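PDB 6HP2: putative polyketide synthase from Brevibacillus brevis, which carries out O-methylation through this S-adenosylmethionine-dependent methyltransferase domain of a trans-AT multienzyme and probably serves intermediate steps of bacillaene biosynthesis. Local coordinates for residues A[236-244]-A[309-319]; A[42-50]-A[105-113]. All coordinates share one frame; numbering follows the deposited sequence.

Contact 1: A[236-244]-A[309-319]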
loop_
_atom_site.group_PDB
_atom_site.type_symbol
_atom_site.label_atom_id
_atom_site.label_comp_id
_atom_site.label_asym_id
_atom_site.label_seq_id
_atom_site.Cartn_x
_atom_site.Cartn_y
_atom_site.Cartn_z
ATOM N N ASP A 236 -7.980 -7.022 -11.746
ATOM C CA ASP A 236 -7.207 -7.602 -12.827
ATOM C C ASP A 236 -6.229 -8.637 -12.282
ATOM O O ASP A 236 -5.976 -9.673 -12.925
ATOM C CB ASP A 236 -6.472 -6.481 -13.596
ATOM C CG ASP A 236 -5.798 -7.004 -14.866
ATOM O OD1 ASP A 236 -6.500 -7.628 -15.683
ATOM O OD2 ASP A 236 -4.589 -6.811 -15.011
ATOM N N GLU A 237 -5.670 -8.357 -11.103
ATOM C CA GLU A 237 -4.698 -9.206 -10.455
ATOM C C GLU A 237 -4.781 -8.974 -8.959
ATOM O O GLU A 237 -4.950 -7.830 -8.497
ATOM C CB GLU A 237 -3.287 -8.899 -10.977
ATOM C CG GLU A 237 -2.248 -9.915 -10.564
ATOM C CD GLU A 237 -0.936 -9.801 -11.352
ATOM O OE1 GLU A 237 -0.888 -9.024 -12.308
ATOM O OE2 GLU A 237 0.044 -10.488 -11.010
ATOM N N ILE A 238 -4.762 -10.065 -8.204
ATOM C CA ILE A 238 -4.737 -10.006 -6.731
ATOM C C ILE A 238 -3.646 -10.964 -6.276
ATOM O O ILE A 238 -3.607 -12.123 -6.706
ATOM C CB ILE A 238 -6.104 -10.330 -6.096
ATOM C CG1 ILE A 238 -6.073 -10.362 -4.566
ATOM C CG2 ILE A 238 -6.648 -11.709 -6.643
ATOM C CD1 ILE A 238 -6.094 -9.024 -3.938
ATOM N N ILE A 239 -2.712 -10.467 -5.460
ATOM C CA ILE A 239 -1.584 -11.243 -5.040
ATOM C C ILE A 239 -1.563 -11.352 -3.521
ATOM O O ILE A 239 -1.642 -10.338 -2.850
ATOM C CB ILE A 239 -0.293 -10.560 -5.503
ATOM C CG1 ILE A 239 -0.207 -10.547 -7.032
ATOM C CG2 ILE A 239 0.904 -11.250 -4.901
ATOM C CD1 ILE A 239 0.836 -9.595 -7.575
ATOM N N ASP A 240 -1.417 -12.555 -2.972
ATOM C CA ASP A 240 -1.429 -12.706 -1.523
ATOM C C ASP A 240 -0.002 -12.743 -0.954
ATOM O O ASP A 240 0.779 -13.623 -1.310
ATOM C CB ASP A 240 -2.164 -13.992 -1.149
ATOM C CG ASP A 240 -2.331 -14.151 0.348
ATOM O OD1 ASP A 240 -1.930 -13.233 1.090
ATOM O OD2 ASP A 240 -2.866 -15.193 0.779
ATOM N N VAL A 241 0.343 -11.793 -0.083
ATOM C CA VAL A 241 1.673 -11.752 0.513
ATOM C C VAL A 241 1.670 -12.101 2.000
ATOM O O VAL A 241 2.686 -11.939 2.672
ATOM C CB VAL A 241 2.301 -10.355 0.381
ATOM C CG1 VAL A 241 3.813 -10.460 0.343
ATOM C CG2 VAL A 241 1.776 -9.630 -0.848
ATOM N N SER A 242 0.542 -12.589 2.511
ATOM C CA SER A 242 0.418 -12.893 3.940
ATOM C C SER A 242 1.545 -13.740 4.545
ATOM O O SER A 242 2.076 -13.382 5.596
ATOM C CB SER A 242 -0.945 -13.524 4.257
ATOM O OG SER A 242 -1.989 -12.836 3.597
ATOM N N PRO A 243 1.923 -14.856 3.896
ATOM C CA PRO A 243 2.986 -15.628 4.551
ATOM C C PRO A 243 4.306 -14.868 4.650
ATOM O O PRO A 243 4.968 -14.927 5.684
ATOM C CB PRO A 243 3.146 -16.862 3.648
ATOM C CG PRO A 243 1.952 -16.870 2.751
ATOM C CD PRO A 243 1.552 -15.438 2.597
ATOM N N GLN A 244 4.685 -14.173 3.584
ATOM C CA GLN A 244 5.935 -13.423 3.578
ATOM C C GLN A 244 5.933 -12.292 4.605
ATOM O O GLN A 244 6.942 -12.045 5.261
ATOM C CB GLN A 244 6.239 -12.883 2.184
ATOM C CG GLN A 244 6.578 -13.959 1.166
ATOM C CD GLN A 244 5.404 -14.866 0.854
ATOM O OE1 GLN A 244 4.265 -14.413 0.756
ATOM N NE2 GLN A 244 5.678 -16.153 0.692
ATOM N N LYS A 309 -11.474 -13.937 -9.143
ATOM C CA LYS A 309 -10.110 -13.555 -8.835
ATOM C C LYS A 309 -9.768 -13.827 -7.371
ATOM O O LYS A 309 -8.659 -14.275 -7.056
ATOM C CB LYS A 309 -9.918 -12.062 -9.143
ATOM C CG LYS A 309 -10.029 -11.773 -10.665
ATOM C CD LYS A 309 -8.750 -12.235 -11.355
ATOM C CE LYS A 309 -8.844 -11.995 -12.863
ATOM N NZ LYS A 309 -7.506 -12.166 -13.480
ATOM N N LEU A 310 -10.682 -13.502 -6.460
ATOM C CA LEU A 310 -10.379 -13.683 -5.038
ATOM C C LEU A 310 -10.376 -15.151 -4.606
ATOM O O LEU A 310 -9.811 -15.468 -3.548
ATOM C CB LEU A 310 -11.367 -12.895 -4.209
ATOM C CG LEU A 310 -11.138 -11.373 -4.219
ATOM C CD1 LEU A 310 -12.254 -10.577 -3.694
ATOM C CD2 LEU A 310 -9.907 -11.001 -3.447
ATOM N N SER A 311 -10.923 -16.061 -5.426
ATOM C CA SER A 311 -10.909 -17.478 -5.096
ATOM C C SER A 311 -9.567 -18.107 -5.426
ATOM O O SER A 311 -9.312 -19.237 -5.018
ATOM C CB SER A 311 -12.044 -18.225 -5.828
ATOM O OG SER A 311 -11.739 -18.382 -7.215
ATOM N N LYS A 312 -8.667 -17.389 -6.094
ATOM C CA LYS A 312 -7.363 -17.963 -6.477
ATOM C C LYS A 312 -6.328 -16.840 -6.503
ATOM O O LYS A 312 -5.725 -16.485 -7.506
ATOM C CB LYS A 312 -7.461 -18.697 -7.812
ATOM C CG LYS A 312 -8.049 -17.903 -8.933
ATOM C CD LYS A 312 -8.235 -18.805 -10.156
ATOM C CE LYS A 312 -8.401 -17.999 -11.430
ATOM N NZ LYS A 312 -9.638 -17.178 -11.418
ATOM N N LYS A 313 -6.104 -16.239 -5.349
ATOM C CA LYS A 313 -5.095 -15.203 -5.220
ATOM C C LYS A 313 -3.730 -15.745 -5.579
ATOM O O LYS A 313 -3.409 -16.892 -5.284
ATOM C CB LYS A 313 -5.125 -14.716 -3.768
ATOM C CG LYS A 313 -6.399 -14.145 -3.332
ATOM C CD LYS A 313 -6.304 -13.622 -1.886
ATOM C CE LYS A 313 -6.502 -14.844 -0.907
ATOM N NZ LYS A 313 -6.219 -14.493 0.513
ATOM N N ARG A 314 -2.917 -14.916 -6.240
ATOM C CA ARG A 314 -1.612 -15.391 -6.675
ATOM C C ARG A 314 -0.669 -15.318 -5.499
ATOM O O ARG A 314 -0.608 -14.280 -4.856
ATOM C CB ARG A 314 -1.059 -14.545 -7.830
ATOM C CG ARG A 314 -1.994 -14.517 -9.049
ATOM C CD ARG A 314 -1.363 -13.818 -10.232
ATOM N NE ARG A 314 -0.142 -14.489 -10.664
ATOM C CZ ARG A 314 0.585 -14.109 -11.711
ATOM N NH1 ARG A 314 0.212 -13.069 -12.445
ATOM N NH2 ARG A 314 1.679 -14.776 -12.024
ATOM N N PRO A 315 0.105 -16.364 -5.231
ATOM C CA PRO A 315 1.176 -16.246 -4.214
ATOM C C PRO A 315 2.241 -15.236 -4.613
ATOM O O PRO A 315 2.714 -15.192 -5.760
ATOM C CB PRO A 315 1.771 -17.666 -4.100
ATOM C CG PRO A 315 0.689 -18.591 -4.730
ATOM C CD PRO A 315 -0.030 -17.741 -5.788
ATOM N N TYR A 316 2.662 -14.367 -3.693
ATOM C CA TYR A 316 3.686 -13.355 -3.998
ATOM C C TYR A 316 4.991 -13.922 -4.583
ATOM O O TYR A 316 5.588 -13.305 -5.463
ATOM C CB TYR A 316 3.935 -12.508 -2.740
ATOM C CG TYR A 316 4.999 -11.447 -2.853
ATOM C CD1 TYR A 316 4.715 -10.213 -3.416
ATOM C CD2 TYR A 316 6.274 -11.658 -2.349
ATOM C CE1 TYR A 316 5.677 -9.230 -3.504
ATOM C CE2 TYR A 316 7.245 -10.680 -2.430
ATOM C CZ TYR A 316 6.938 -9.467 -3.008
ATOM O OH TYR A 316 7.891 -8.482 -3.097
ATOM N N PRO A 317 5.442 -15.105 -4.052
ATOM C CA PRO A 317 6.664 -15.619 -4.679
ATOM C C PRO A 317 6.492 -15.899 -6.151
ATOM O O PRO A 317 7.455 -15.731 -6.912
ATOM C CB PRO A 317 6.950 -16.914 -3.926
ATOM C CG PRO A 317 6.256 -16.680 -2.543
ATOM C CD PRO A 317 5.007 -15.945 -2.914
ATOM N N GLU A 318 5.277 -16.278 -6.568
ATOM C CA GLU A 318 5.034 -16.571 -7.983
ATOM C C GLU A 318 5.038 -15.287 -8.784
ATOM O O GLU A 318 5.643 -15.232 -9.859
ATOM C CB GLU A 318 3.711 -17.320 -8.176
ATOM C CG GLU A 318 3.328 -17.559 -9.635
ATOM C CD GLU A 318 1.886 -18.059 -9.804
ATOM O OE1 GLU A 318 1.418 -18.867 -8.962
ATOM O OE2 GLU A 318 1.222 -17.630 -10.768
ATOM N N ALA A 319 4.365 -14.246 -8.272
ATOM C CA ALA A 319 4.377 -12.935 -8.917
ATOM C C ALA A 319 5.773 -12.312 -8.938
ATOM O O ALA A 319 6.161 -11.660 -9.927
ATOM C CB ALA A 319 3.398 -12.007 -8.206
HETATM O O HOH W 1 -7.276 -10.642 -15.941
#
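Ile239 and Tyr316 anchor the tightly packed part of this contact. CG2 of Ile239 lies at the edge of the Tyr316 ring, and CG1 of Val241 rests over one face, 3.9 Å from the ring centroid, a CH-pi contact. With CG anti to the backbone nitrogen (chi1 178°), the ring of Tyr316 runs inward from the first turn of its helix, and its hydroxyl bonds Glu82 of helix 70-88. CD1 of Ile239 extends to CB of Ala319 at 3.6 Å, and CG1 of Ile238 packs on CD2 of Leu310 at 4.0 Å. Just before the Tyr316 helix, 314-315 pairs in parallel with 233-240 as an outermost strand of the large mixed sheet: Arg314 N bonds Ile238 O, Asp240 N bonds Arg314 O at 2.7 Å, and Tyr316 N reaches Asp240 O. The polar side starts from buried Glu237, whose OE2 meets Arg314 NH1 at 3.0 Å while OE1 turns to Lys90. Toward solvent the contact loosens: the arginine is poorly ordered, although its NH2 holds Glu318, and Lys313 NZ bridges Asp240 OD2 only weakly. Asp240 OD1 accepts from Ser242 N, closing an Asx turn, and also from Ser242 OG. At the exposed corner, Lys309 NZ reaches Asp236 O, and a water joins NZ to Asp236 OD1.

Contact 2: A[42-50]-A[105-113]. With SAH (S-adenosyl-L-homocysteine), chain B.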
loop_
_atom_site.group_PDB
_atom_site.type_symbol
_atom_site.label_atom_id
_atom_site.label_comp_id
_atom_site.label_asym_id
_atom_site.label_seq_id
_atom_site.Cartn_x
_atom_site.Cartn_y
_atom_site.Cartn_z
ATOM N N GLU A 42 12.470 9.640 2.231
ATOM C CA GLU A 42 13.014 8.507 1.496
ATOM C C GLU A 42 12.656 7.193 2.205
ATOM O O GLU A 42 13.366 6.195 2.076
ATOM C CB GLU A 42 14.529 8.641 1.335
ATOM C CG GLU A 42 15.314 8.707 2.637
ATOM C CD GLU A 42 15.094 10.000 3.402
ATOM O OE1 GLU A 42 14.894 11.054 2.759
ATOM O OE2 GLU A 42 15.110 9.952 4.650
ATOM N N ASP A 43 11.530 7.189 2.919
ATOM C CA ASP A 43 11.149 6.067 3.721
ATOM C C ASP A 43 9.662 5.752 3.525
ATOM O O ASP A 43 8.840 6.520 2.994
ATOM C CB ASP A 43 11.482 6.266 5.222
ATOM C CG ASP A 43 10.777 7.437 5.832
ATOM O OD1 ASP A 43 10.737 8.502 5.198
ATOM O OD2 ASP A 43 10.286 7.301 6.971
ATOM N N TYR A 44 9.372 4.561 3.900
ATOM C CA TYR A 44 8.092 3.905 3.687
ATOM C C TYR A 44 7.522 3.534 5.035
ATOM O O TYR A 44 8.259 3.071 5.895
ATOM C CB TYR A 44 8.258 2.664 2.832
ATOM C CG TYR A 44 8.884 2.942 1.476
ATOM C CD1 TYR A 44 8.169 3.565 0.452
ATOM C CD2 TYR A 44 10.168 2.489 1.212
ATOM C CE1 TYR A 44 8.768 3.796 -0.795
ATOM C CE2 TYR A 44 10.769 2.693 0.006
ATOM C CZ TYR A 44 10.076 3.349 -1.004
ATOM O OH TYR A 44 10.670 3.548 -2.207
ATOM N N LEU A 45 6.211 3.746 5.211
ATOM C CA LEU A 45 5.528 3.462 6.475
ATOM C C LEU A 45 4.723 2.164 6.411
ATOM O O LEU A 45 3.615 2.078 6.939
ATOM C CB LEU A 45 4.618 4.620 6.845
ATOM C CG LEU A 45 5.281 6.027 6.825
ATOM C CD1 LEU A 45 4.247 7.074 7.182
ATOM C CD2 LEU A 45 6.468 6.042 7.739
ATOM N N THR A 46 5.264 1.137 5.794
ATOM C CA THR A 46 4.562 -0.143 5.622
ATOM C C THR A 46 5.431 -1.311 6.088
ATOM O O THR A 46 6.652 -1.199 6.212
ATOM C CB THR A 46 4.231 -0.353 4.139
ATOM O OG1 THR A 46 5.465 -0.370 3.408
ATOM C CG2 THR A 46 3.369 0.812 3.608
ATOM N N VAL A 47 4.803 -2.453 6.301
ATOM C CA VAL A 47 5.538 -3.689 6.516
ATOM C C VAL A 47 6.092 -4.126 5.165
ATOM O O VAL A 47 5.930 -3.426 4.159
ATOM C CB VAL A 47 4.618 -4.736 7.169
ATOM C CG1 VAL A 47 4.196 -4.218 8.538
ATOM C CG2 VAL A 47 3.399 -4.984 6.269
ATOM N N CYS A 48 6.795 -5.243 5.144
ATOM C CA CYS A 48 7.559 -5.662 3.979
ATOM C C CYS A 48 7.616 -7.174 3.995
ATOM O O CYS A 48 7.509 -7.794 5.061
ATOM C CB CYS A 48 8.985 -5.077 3.986
ATOM S SG CYS A 48 10.115 -5.723 5.280
ATOM N N PRO A 49 7.795 -7.805 2.823
ATOM C CA PRO A 49 7.792 -9.264 2.743
ATOM C C PRO A 49 9.152 -9.959 2.824
ATOM O O PRO A 49 10.044 -9.566 2.082
ATOM C CB PRO A 49 7.279 -9.490 1.328
ATOM C CG PRO A 49 7.955 -8.414 0.573
ATOM C CD PRO A 49 7.813 -7.222 1.475
ATOM N N PHE A 50 9.345 -10.900 3.755
ATOM C CA PHE A 50 10.547 -11.729 3.837
ATOM C C PHE A 50 10.236 -13.074 3.188
ATOM O O PHE A 50 9.222 -13.681 3.518
ATOM C CB PHE A 50 10.966 -11.979 5.264
ATOM C CG PHE A 50 11.804 -10.862 5.883
ATOM C CD1 PHE A 50 11.870 -9.629 5.307
ATOM C CD2 PHE A 50 12.487 -11.065 7.068
ATOM C CE1 PHE A 50 12.637 -8.623 5.863
ATOM C CE2 PHE A 50 13.209 -10.061 7.636
ATOM C CZ PHE A 50 13.292 -8.826 7.013
ATOM N N GLY A 105 1.767 9.112 2.939
ATOM C CA GLY A 105 2.837 8.973 3.906
ATOM C C GLY A 105 3.753 10.218 3.882
ATOM O O GLY A 105 3.304 11.351 3.920
ATOM N N HIS A 106 5.048 9.989 3.805
ATOM C CA HIS A 106 6.019 11.066 3.679
ATOM C C HIS A 106 6.249 11.508 2.251
ATOM O O HIS A 106 7.251 12.192 2.001
ATOM C CB HIS A 106 7.345 10.633 4.264
ATOM C CG HIS A 106 7.307 10.407 5.756
ATOM N ND1 HIS A 106 8.226 9.613 6.415
ATOM C CD2 HIS A 106 6.444 10.841 6.705
ATOM C CE1 HIS A 106 7.929 9.566 7.703
ATOM N NE2 HIS A 106 6.856 10.312 7.910
ATOM N N GLY A 107 5.402 11.071 1.308
ATOM C CA GLY A 107 5.494 11.535 -0.086
ATOM C C GLY A 107 6.498 10.838 -0.955
ATOM O O GLY A 107 6.722 11.257 -2.120
ATOM N N THR A 108 7.045 9.729 -0.474
ATOM C CA THR A 108 8.174 9.094 -1.143
ATOM C C THR A 108 7.831 8.667 -2.568
ATOM O O THR A 108 8.610 8.928 -3.492
ATOM C CB THR A 108 8.652 7.904 -0.304
ATOM O OG1 THR A 108 9.108 8.400 0.984
ATOM C CG2 THR A 108 9.832 7.194 -0.962
ATOM N N ASP A 109 6.685 7.997 -2.767
ATOM C CA ASP A 109 6.296 7.582 -4.124
ATOM C C ASP A 109 5.875 8.772 -4.985
ATOM O O ASP A 109 6.182 8.835 -6.184
ATOM C CB ASP A 109 5.152 6.547 -4.108
ATOM C CG ASP A 109 5.593 5.206 -3.549
ATOM O OD1 ASP A 109 6.654 4.682 -3.960
ATOM O OD2 ASP A 109 4.932 4.696 -2.627
ATOM N N VAL A 110 5.153 9.717 -4.404
ATOM C CA VAL A 110 4.857 10.954 -5.125
ATOM C C VAL A 110 6.122 11.580 -5.697
ATOM O O VAL A 110 6.164 12.005 -6.872
ATOM C CB VAL A 110 4.110 11.937 -4.215
ATOM C CG1 VAL A 110 4.134 13.351 -4.785
ATOM C CG2 VAL A 110 2.695 11.494 -4.027
ATOM N N ILE A 111 7.172 11.600 -4.896
ATOM C CA ILE A 111 8.428 12.225 -5.247
ATOM C C ILE A 111 9.215 11.359 -6.200
ATOM O O ILE A 111 9.753 11.865 -7.194
ATOM C CB ILE A 111 9.256 12.516 -3.969
ATOM C CG1 ILE A 111 8.691 13.731 -3.266
ATOM C CG2 ILE A 111 10.740 12.676 -4.311
ATOM C CD1 ILE A 111 9.112 13.782 -1.799
ATOM N N GLN A 112 9.397 10.078 -5.856
ATOM C CA GLN A 112 10.260 9.224 -6.675
ATOM C C GLN A 112 9.680 8.989 -8.077
ATOM O O GLN A 112 10.449 8.869 -9.053
ATOM C CB GLN A 112 10.520 7.887 -5.994
ATOM C CG GLN A 112 11.485 7.972 -4.770
ATOM C CD GLN A 112 11.660 6.605 -4.081
ATOM O OE1 GLN A 112 10.953 5.613 -4.385
ATOM N NE2 GLN A 112 12.561 6.552 -3.151
ATOM N N ILE A 113 8.340 8.873 -8.204
ATOM C CA ILE A 113 7.751 8.697 -9.545
ATOM C C ILE A 113 8.031 9.938 -10.396
ATOM O O ILE A 113 8.370 9.851 -11.588
ATOM C CB ILE A 113 6.245 8.397 -9.476
ATOM C CG1 ILE A 113 5.995 7.034 -8.879
ATOM C CG2 ILE A 113 5.613 8.519 -10.878
ATOM C CD1 ILE A 113 4.564 6.802 -8.524
HETATM N N SAH B . 1.448 4.992 1.393
HETATM C CA SAH B . 2.477 5.477 2.308
HETATM C CB SAH B . 1.935 5.701 3.714
HETATM C CG SAH B . 1.103 4.568 4.290
HETATM S SD SAH B . 0.702 4.879 6.034
HETATM C C SAH B . 3.606 4.477 2.304
HETATM O O SAH B . 4.616 4.674 2.980
HETATM O OXT SAH B . 3.514 3.471 1.606
HETATM C "C5'" SAH B . -1.027 5.356 5.802
HETATM C "C4'" SAH B . -1.167 6.712 5.113
HETATM O "O4'" SAH B . -2.568 6.937 4.835
HETATM C "C3'" SAH B . -0.775 7.888 6.067
HETATM O "O3'" SAH B . -0.028 8.793 5.240
HETATM C "C2'" SAH B . -2.088 8.522 6.522
HETATM O "O2'" SAH B . -2.025 9.890 6.798
HETATM C "C1'" SAH B . -2.970 8.222 5.290
HETATM N N9 SAH B . -4.414 8.257 5.508
HETATM C C8 SAH B . -5.156 7.530 6.395
HETATM N N7 SAH B . -6.421 7.943 6.267
HETATM C C5 SAH B . -6.493 8.866 5.279
HETATM C C6 SAH B . -7.526 9.618 4.732
HETATM N N6 SAH B . -8.805 9.502 5.087
HETATM N N1 SAH B . -7.248 10.475 3.708
HETATM C C2 SAH B . -5.949 10.681 3.283
HETATM N N3 SAH B . -4.934 9.958 3.854
HETATM C C4 SAH B . -5.200 9.109 4.855
HETATM O O HOH W 2 9.869 11.129 1.465
HETATM O O HOH W 3 6.056 7.336 2.669
#
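The glycine-rich turn that leads into helix 108-116 of the Rossmann-like methyltransferase domain meets the N-terminal loop here, beside bound S-adenosylhomocysteine. His106 directs ND1 at the carboxylate of Asp43, a poorly ordered residue, giving a nearly straight bond of 3.0 Å to OD1 and a weak second one to OD2. The oxygen OD1 lies almost in the imidazole plane, whereas His106 ND1 approaches the syn side of OD1 from 27° outside the carboxylate plane. Because chi1 of Asp43 is 61°, CG sits between the backbone nitrogen and carbonyl carbon, and the carboxylate folds back to the histidine although CB points away from it. CD1 of Leu45 lies over one face of the imidazole, offset toward the rim, and CD2 comes within 3.8 Å of CE1 of His106.

Deeper in, Thr108 serves both polar and apolar partners. Its OG1 donates to Asp43 O at 2.8 Å and also accepts from a water shared with Glu42 N and His106 O; its methyl CG2 touches CE1 of Tyr44 at 3.6 Å. The tyrosine hydroxyl donates to Gln112 OE1 at 3.0 Å, the phenol ring and amide planes standing 78° apart. Near the ring edge, Asp109 OD1 is bonded to Tyr331 and OD2 pairs with Arg84, so the aspartate is held by partners beyond the loop.

The cofactor product is gripped from both segments. Leu45 N gives a straight bond of 2.9 Å to atom O of the SAH carboxylate. Gly105 N makes a weak bond to the ribose O3', and a water that accepts from His106 N lies within bonding distance of Asp43 O and the ligand carboxylate. With positive phi, Gly105 lets the backbone pass close to the ligand, as expected of the glycine-rich cofactor loop following the first strand in class I methyltransferases.

How the contacts relate
Contact 2 closes before contact 1 opens along the chain, and their centres lie about 21 Å apart. Contact 2 joins the N-terminal loop to the turn after strand 98-101, an inner strand of the large mixed sheet; contact 1 lies at the 314-315 edge of that sheet. Residues 42-50 bridge the distance: Pro49 packs on Val241, Gln244 and Tyr316, and Phe50 N probably donates a hydrogen bond to Gln244 O at 3.1 Å. Helix 70-88 is a second common neighbour, touching Tyr316 and Ile239 in contact 1 and Tyr44 and Gln112 in contact 2. The loop over the cofactor pocket is thereby tied to the sheet edge.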